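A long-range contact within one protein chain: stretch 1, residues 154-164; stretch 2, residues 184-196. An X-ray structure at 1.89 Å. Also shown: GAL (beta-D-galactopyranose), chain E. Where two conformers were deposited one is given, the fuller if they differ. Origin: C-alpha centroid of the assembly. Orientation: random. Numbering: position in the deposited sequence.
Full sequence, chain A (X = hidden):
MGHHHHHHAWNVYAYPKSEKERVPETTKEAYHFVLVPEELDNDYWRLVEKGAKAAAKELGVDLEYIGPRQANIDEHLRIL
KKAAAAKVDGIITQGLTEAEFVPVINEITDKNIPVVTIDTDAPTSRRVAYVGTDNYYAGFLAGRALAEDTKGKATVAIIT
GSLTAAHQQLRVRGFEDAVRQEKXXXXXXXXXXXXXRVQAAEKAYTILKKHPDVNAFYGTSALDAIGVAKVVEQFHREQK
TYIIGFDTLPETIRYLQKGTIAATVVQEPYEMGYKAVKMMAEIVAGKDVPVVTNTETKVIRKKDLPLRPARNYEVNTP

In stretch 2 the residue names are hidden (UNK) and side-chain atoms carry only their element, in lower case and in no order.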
ATOM      1  N   ALA A 154      -1.167  23.875   9.594  1.00 30.25           N
ATOM      2  CA  ALA A 154      -2.134  22.788   9.662  1.00 28.97           C
ATOM      3  C   ALA A 154      -2.007  22.057  10.987  1.00 26.15           C
ATOM      4  O   ALA A 154      -0.899  21.877  11.501  1.00 27.16           O
ATOM      5  CB  ALA A 154      -1.945  21.793   8.505  1.00 28.16           C
ATOM      6  N   THR A 155      -3.151  21.632  11.523  1.00 24.45           N
ATOM      7  CA  THR A 155      -3.227  20.758  12.683  1.00 22.84           C
ATOM      8  C   THR A 155      -3.617  19.377  12.157  1.00 26.05           C
ATOM      9  O   THR A 155      -4.768  19.162  11.759  1.00 20.41           O
ATOM     10  CB  THR A 155      -4.237  21.280  13.707  1.00 26.42           C
ATOM     11  OG1 THR A 155      -3.835  22.588  14.147  1.00 32.34           O
ATOM     12  CG2 THR A 155      -4.307  20.343  14.907  1.00 24.55           C
ATOM     13  N   VAL A 156      -2.660  18.448  12.156  1.00 25.38           N
ATOM     14  CA  VAL A 156      -2.730  17.236  11.348  1.00 22.70           C
ATOM     15  C   VAL A 156      -3.030  16.031  12.225  1.00 21.93           C
ATOM     16  O   VAL A 156      -2.396  15.838  13.269  1.00 25.31           O
ATOM     17  CB  VAL A 156      -1.419  17.009  10.576  1.00 20.33           C
ATOM     18  CG1 VAL A 156      -1.497  15.725   9.774  1.00 21.94           C
ATOM     19  CG2 VAL A 156      -1.130  18.205   9.675  1.00 22.28           C
ATOM     20  N   ALA A 157      -3.960  15.199  11.771  1.00 22.63           N
ATOM     21  CA  ALA A 157      -4.105  13.835  12.253  1.00 21.08           C
ATOM     22  C   ALA A 157      -3.789  12.867  11.125  1.00 20.66           C
ATOM     23  O   ALA A 157      -4.059  13.149   9.953  1.00 18.96           O
ATOM     24  CB  ALA A 157      -5.519  13.570  12.781  1.00 18.35           C
ATOM     25  N   ILE A 158      -3.245  11.708  11.498  1.00 21.02           N
ATOM     26  CA  ILE A 158      -2.809  10.678  10.561  1.00 20.03           C
ATOM     27  C   ILE A 158      -3.614   9.425  10.833  1.00 19.82           C
ATOM     28  O   ILE A 158      -3.736   8.996  11.987  1.00 21.32           O
ATOM     29  CB  ILE A 158      -1.307  10.366  10.690  1.00 20.26           C
ATOM     30  CG1 ILE A 158      -0.476  11.589  10.330  1.00 18.28           C
ATOM     31  CG2 ILE A 158      -0.932   9.142   9.810  1.00 19.36           C
ATOM     32  CD1 ILE A 158       1.039  11.370  10.432  1.00 22.05           C
ATOM     33  N   ILE A 159      -4.184   8.859   9.784  1.00 18.90           N
ATOM     34  CA  ILE A 159      -4.737   7.514   9.833  1.00 21.37           C
ATOM     35  C   ILE A 159      -3.855   6.626   8.960  1.00 23.81           C
ATOM     36  O   ILE A 159      -3.605   6.936   7.789  1.00 20.76           O
ATOM     37  CB  ILE A 159      -6.212   7.517   9.412  1.00 20.20           C
ATOM     38  CG1 ILE A 159      -6.969   8.443  10.377  1.00 21.57           C
ATOM     39  CG2 ILE A 159      -6.789   6.118   9.419  1.00 24.25           C
ATOM     40  CD1 ILE A 159      -8.429   8.452  10.216  1.00 28.67           C
ATOM     41  N   THR A 160      -3.350   5.544   9.544  1.00 23.81           N
ATOM     42  CA  THR A 160      -2.416   4.658   8.873  1.00 22.81           C
ATOM     43  C   THR A 160      -2.961   3.234   8.936  1.00 22.15           C
ATOM     44  O   THR A 160      -3.721   2.885   9.841  1.00 20.51           O
ATOM     45  CB  THR A 160      -1.006   4.770   9.506  1.00 24.43           C
ATOM     46  OG1 THR A 160      -0.042   4.079   8.703  1.00 24.82           O
ATOM     47  CG2 THR A 160      -0.981   4.210  10.923  1.00 24.78           C
ATOM     48  N   GLY A 161      -2.589   2.419   7.950  1.00 23.13           N
ATOM     49  CA  GLY A 161      -3.096   1.051   7.913  1.00 26.87           C
ATOM     50  C   GLY A 161      -2.748   0.254   9.157  1.00 23.93           C
ATOM     51  O   GLY A 161      -3.583  -0.484   9.686  1.00 28.85           O
ATOM     52  N   SER A 162      -1.514   0.389   9.638  1.00 25.07           N
ATOM     53  CA  SER A 162      -1.063  -0.240  10.874  1.00 25.69           C
ATOM     54  C   SER A 162       0.270   0.384  11.250  1.00 24.44           C
ATOM     55  O   SER A 162       0.964   0.945  10.403  1.00 24.87           O
ATOM     56  CB  SER A 162      -0.925  -1.765  10.731  1.00 32.32           C
ATOM     57  OG  SER A 162       0.057  -2.117   9.774  1.00 26.52           O
ATOM     58  N   LEU A 163       0.629   0.259  12.528  1.00 25.37           N
ATOM     59  CA  LEU A 163       1.888   0.800  13.025  1.00 28.48           C
ATOM     60  C   LEU A 163       3.065  -0.139  12.816  1.00 32.55           C
ATOM     61  O   LEU A 163       4.210   0.276  13.029  1.00 35.76           O
ATOM     62  CB  LEU A 163       1.775   1.122  14.514  1.00 32.74           C
ATOM     63  CG  LEU A 163       0.740   2.189  14.839  1.00 30.40           C
ATOM     64  CD1 LEU A 163       0.547   2.312  16.344  1.00 40.68           C
ATOM     65  CD2 LEU A 163       1.152   3.515  14.226  1.00 30.69           C
ATOM     66  N   THR A 164       2.813  -1.379  12.407  1.00 30.17           N
ATOM     67  CA  THR A 164       3.849  -2.391  12.237  0.98 32.33           C
ATOM     68  C   THR A 164       4.221  -2.642  10.781  1.00 28.47           C
ATOM     69  O   THR A 164       5.360  -3.017  10.501  1.00 34.23           O
ATOM     70  CB  THR A 164       3.398  -3.713  12.872  0.98 32.63           C
ATOM     71  OG1 THR A 164       2.217  -4.194  12.209  0.98 34.75           O
ATOM     72  CG2 THR A 164       3.080  -3.516  14.336  0.98 31.07           C
ATOM     73  N   UNK A 184       4.566  25.611  11.554  1.00 26.65           N
ATOM     74  CA  UNK A 184       3.131  25.728  11.696  1.00 29.93           C
ATOM     75  C   UNK A 184       2.336  24.476  11.398  1.00 30.55           C
ATOM     76  O   UNK A 184       1.101  24.507  11.415  1.00 26.87           O
ATOM     77  N   UNK A 185       3.002  23.366  11.106  1.00 31.04           N
ATOM     78  CA  UNK A 185       2.342  22.075  10.951  1.00 23.92           C
ATOM     79  C   UNK A 185       2.669  21.240  12.173  1.00 26.99           C
ATOM     80  O   UNK A 185       3.846  21.008  12.476  1.00 30.13           O
ATOM     81  c   UNK A 185       2.782  21.350   9.672  1.00 25.55           C
ATOM     82  c   UNK A 185       2.847  21.617   7.168  1.00 25.75           C
ATOM     83  c   UNK A 185       2.235  19.932   9.679  1.00 23.46           C
ATOM     84  c   UNK A 185       2.272  22.106   8.447  1.00 25.00           C
ATOM     85  N   UNK A 186       1.630  20.773  12.861  1.00 24.42           N
ATOM     86  CA  UNK A 186       1.776  19.908  14.020  1.00 26.34           C
ATOM     87  C   UNK A 186       0.912  18.686  13.830  1.00 25.37           C
ATOM     88  O   UNK A 186      -0.256  18.805  13.445  1.00 23.21           O
ATOM     89  c   UNK A 186       1.357  20.598  15.318  1.00 31.97           C
ATOM     90  c   UNK A 186       1.524  22.977  16.116  1.00 50.57           C
ATOM     91  n   UNK A 186       2.315  25.497  15.053  1.00 50.41           N
ATOM     92  c   UNK A 186       2.720  25.136  16.275  1.00 52.15           C
ATOM     93  n   UNK A 186       2.362  23.964  16.796  1.00 51.45           N
ATOM     94  c   UNK A 186       2.288  21.723  15.729  1.00 36.42           C
ATOM     95  n   UNK A 186       3.478  25.971  16.983  1.00 52.96           N
ATOM     96  N   UNK A 187       1.480  17.526  14.144  1.00 29.64           N
ATOM     97  CA  UNK A 187       0.772  16.257  14.111  1.00 25.21           C
ATOM     98  C   UNK A 187       0.317  15.947  15.524  1.00 25.82           C
ATOM     99  O   UNK A 187       1.146  15.773  16.427  1.00 30.81           O
ATOM    100  c   UNK A 187       1.668  15.138  13.570  1.00 25.52           C
ATOM    101  c   UNK A 187       2.268  15.553  12.221  1.00 25.60           C
ATOM    102  c   UNK A 187       3.348  14.618  11.739  1.00 33.07           C
ATOM    103  c   UNK A 187       0.875  13.857  13.493  1.00 23.63           C
ATOM    104  N   UNK A 188      -0.992  15.857  15.720  1.00 27.56           N
ATOM    105  CA  UNK A 188      -1.559  15.700  17.055  1.00 32.03           C
ATOM    106  C   UNK A 188      -2.153  14.326  17.286  1.00 28.90           C
ATOM    107  O   UNK A 188      -2.601  14.040  18.407  1.00 33.45           O
ATOM    108  c   UNK A 188      -1.992  18.161  17.157  1.00 31.19           C
ATOM    109  c   UNK A 188      -3.806  16.612  16.438  1.00 28.80           C
ATOM    110  c   UNK A 188      -2.609  16.786  17.344  1.00 29.00           C
ATOM    111  N   UNK A 189      -2.187  13.467  16.271  1.00 29.18           N
ATOM    112  CA  UNK A 189      -2.802  12.160  16.439  1.00 24.22           C
ATOM    113  C   UNK A 189      -2.373  11.257  15.293  1.00 26.18           C
ATOM    114  O   UNK A 189      -2.248  11.710  14.150  1.00 27.61           O
ATOM    115  c   UNK A 189      -4.333  12.279  16.495  1.00 21.15           C
ATOM    116  N   UNK A 190      -2.117   9.989  15.620  1.00 28.50           N
ATOM    117  CA  UNK A 190      -1.849   8.925  14.653  1.00 25.35           C
ATOM    118  C   UNK A 190      -2.644   7.706  15.110  1.00 28.80           C
ATOM    119  O   UNK A 190      -2.466   7.244  16.242  1.00 31.40           O
ATOM    120  c   UNK A 190      -0.084   7.533  13.475  1.00 25.93           C
ATOM    121  c   UNK A 190      -0.344   8.586  14.551  1.00 26.42           C
ATOM    122  c   UNK A 190       1.976   9.624  14.152  1.00 31.31           C
ATOM    123  c   UNK A 190       0.478   9.851  14.276  1.00 27.92           C
ATOM    124  N   UNK A 191      -3.538   7.201  14.251  1.00 31.07           N
ATOM    125  CA  UNK A 191      -4.387   6.060  14.579  1.00 28.91           C
ATOM    126  C   UNK A 191      -4.370   5.035  13.446  1.00 28.35           C
ATOM    127  O   UNK A 191      -4.129   5.364  12.285  1.00 25.41           O
ATOM    128  c   UNK A 191      -5.974   7.547  15.959  1.00 33.75           C
ATOM    129  o   UNK A 191      -5.682   7.773  18.321  1.00 40.27           O
ATOM    130  o   UNK A 191      -5.852   5.732  17.514  1.00 44.03           O
ATOM    131  c   UNK A 191      -5.836   6.493  14.856  1.00 28.14           C
ATOM    132  c   UNK A 191      -5.826   6.976  17.365  1.00 39.29           C
ATOM    133  N   UNK A 192      -4.653   3.783  13.804  1.00 25.44           N
ATOM    134  CA  UNK A 192      -4.655   2.656  12.879  1.00 24.54           C
ATOM    135  C   UNK A 192      -6.065   2.349  12.390  1.00 27.51           C
ATOM    136  O   UNK A 192      -7.017   2.319  13.176  1.00 23.22           O
ATOM    137  c   UNK A 192      -2.160   0.353  14.758  1.00 40.47           C
ATOM    138  c   UNK A 192      -4.083   1.412  13.551  1.00 30.92           C
ATOM    139  o   UNK A 192      -1.547  -0.533  14.124  1.00 31.96           O
ATOM    140  c   UNK A 192      -2.654   1.570  14.007  1.00 32.09           C
ATOM    141  o   UNK A 192      -2.395   0.280  15.985  1.00 48.77           O
ATOM    142  N   UNK A 193      -6.186   2.083  11.093  1.00 26.05           N
ATOM    143  CA  UNK A 193      -7.466   1.737  10.487  1.00 23.17           C
ATOM    144  C   UNK A 193      -7.623   0.245  10.209  1.00 22.29           C
ATOM    145  O   UNK A 193      -8.730  -0.187   9.882  1.00 23.73           O
ATOM    146  o   UNK A 193      -6.720   2.010   8.196  1.00 21.55           O
ATOM    147  c   UNK A 193      -7.643   2.500   9.171  1.00 24.29           C
ATOM    148  N   UNK A 194      -6.548  -0.537  10.295  1.00 22.55           N
ATOM    149  CA  UNK A 194      -6.569  -1.952   9.895  1.00 26.05           C
ATOM    150  C   UNK A 194      -7.171  -2.122   8.500  1.00 24.89           C
ATOM    151  O   UNK A 194      -7.897  -3.079   8.217  1.00 26.02           O
ATOM    152  c   UNK A 194      -6.608  -2.709  12.284  1.00 35.53           C
ATOM    153  n   UNK A 194      -7.098  -1.945  13.323  1.00 39.51           N
ATOM    154  c   UNK A 194      -5.419  -3.200  12.707  1.00 39.84           C
ATOM    155  c   UNK A 194      -7.281  -2.791  10.953  1.00 24.80           C
ATOM    156  c   UNK A 194      -6.266  -2.016  14.347  1.00 35.55           C
ATOM    157  n   UNK A 194      -5.240  -2.770  13.999  1.00 43.02           N
ATOM    158  N   UNK A 195      -6.811  -1.181   7.616  1.00 23.00           N
ATOM    159  CA  UNK A 195      -7.173  -1.082   6.201  1.00 19.80           C
ATOM    160  C   UNK A 195      -8.639  -1.380   5.897  1.00 21.24           C
ATOM    161  O   UNK A 195      -8.961  -1.923   4.835  1.00 21.33           O
ATOM    162  c   UNK A 195      -6.245  -1.955   5.326  1.00 19.36           C
ATOM    163  c   UNK A 195      -6.403  -3.451   5.587  1.00 19.98           C
ATOM    164  c   UNK A 195      -4.784  -1.542   5.503  1.00 21.74           C
ATOM    165  c   UNK A 195      -5.678  -4.269   4.534  1.00 22.47           C
ATOM    166  N   UNK A 196      -9.553  -0.967   6.775  1.00 22.96           N
ATOM    167  CA  UNK A 196     -10.968  -1.030   6.447  1.00 24.31           C
ATOM    168  C   UNK A 196     -11.543   0.378   6.427  1.00 22.44           C
ATOM    169  O   UNK A 196     -11.046   1.270   7.116  1.00 22.20           O
ATOM    170  c   UNK A 196     -11.764  -1.901   7.434  1.00 27.64           C
ATOM    171  c   UNK A 196     -11.028  -3.234   7.701  1.00 24.47           C
ATOM    172  o   UNK A 196     -11.951  -1.204   8.667  1.00 23.37           O
TER
HETATM  173  C1  GAL E 401      -2.478   0.600  -0.224  1.00 16.19           C
HETATM  174  C2  GAL E 401      -1.304  -0.313   0.065  1.00 17.95           C
HETATM  175  C3  GAL E 401      -1.728  -1.792   0.079  1.00 17.31           C
HETATM  176  C4  GAL E 401      -2.856  -2.003   1.075  1.00 16.41           C
HETATM  177  C5  GAL E 401      -3.984  -1.018   0.817  1.00 20.18           C
HETATM  178  C6  GAL E 401      -5.063  -1.062   1.902  1.00 19.10           C
HETATM  179  O1  GAL E 401      -2.052   1.948  -0.200  1.00 20.53           O
HETATM  180  O2  GAL E 401      -0.278  -0.159  -0.927  1.00 16.36           O
HETATM  181  O3  GAL E 401      -0.668  -2.583   0.523  1.00 18.48           O
HETATM  182  O4  GAL E 401      -2.375  -1.837   2.412  1.00 18.15           O
HETATM  183  O5  GAL E 401      -3.517   0.389   0.754  1.00 19.67           O
HETATM  184  O6  GAL E 401      -6.247  -0.435   1.460  1.00 20.40           O

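Position 184 has no atom beyond its backbone, and its O accepts a hydrogen bond from N of Ala154 (3.0 Å); it is glycine. Position 185 carries four carbons, forked at the first, with one arm two carbons long, and one of them comes within 3.8 Å of CG2 of Val156: isoleucine. That atom is CG2 of Ile185; its CG1 lies 4.2 Å from CB of Ala154. At 186, three carbons and a nitrogen lead to a carbon bearing two more nitrogens, and this side chain keeps 4.6 Å or more from stretch 1. The guanidinium makes it arginine, and the backbone makes the link: N of Arg186 donates to O of Ala154 (3.1 Å), and O of Arg186 accepts from N of Val156 (2.8 Å).

Position 187 repeats the forked four-carbon pattern, one carbon packing 3.9 Å from CD1 of Ile158: again isoleucine, the carbon being CG2 of Ile187. Position 188 has one carbon carrying two, one of these 3.9 Å from CG2 of Thr155, hence valine. The near atom is CG1 of Val188, while N of Val188 donates to O of Val156 (2.8 Å). A single carbon at 189, its CB 4.1 Å from CB of Ala157, means alanine. O of Ala189 accepts from N of Ile158 (2.8 Å), but its own N finds no partner: the register advances one residue here, and N of Val188 serves O of Val156.

Position 190, another four-carbon fork with one longer arm, has a carbon 4.0 Å from CB of Ile158; it is isoleucine, and the carbon is CG1 of Ile190. Positions 191 and 192 each show three carbons, the third carrying two oxygens. The end of 191 leads away from stretch 1, whereas that of 192 comes nearer, one oxygen accepting from N of Leu163 (2.8 Å, 157° at hydrogen). Both are glutamate, and the oxygen is OE2 of Glu192.

Position 193, one carbon then one oxygen, with CB 3.7 Å from CG2 of Ile159, is serine. Position 194 bears a five-membered ring of three carbons and two nitrogens, and its N makes a weak bond to O of Gly161 (3.0 Å, 124°): histidine. Position 195 has four carbons, forked at the first, one arm two carbons long: again isoleucine, with CG2 of Ile195 3.6 Å from C6 of galactose. Position 196, one carbon carrying an oxygen and a carbon, does not touch stretch 1; it is threonine and caps a following helix.

The contact joins two parallel strands, their axes 12° apart, and buries 937 Å². Backbone hydrogen bonds set the register. Val156 and Ile158 pack with Ile185, Ile187 and Ile190 on one face, and Glu192, the last residue of its strand, fastens the loop beyond Thr160 at Leu163.

Stretch 2, residues 184-196: GIRIVAIEESHIT
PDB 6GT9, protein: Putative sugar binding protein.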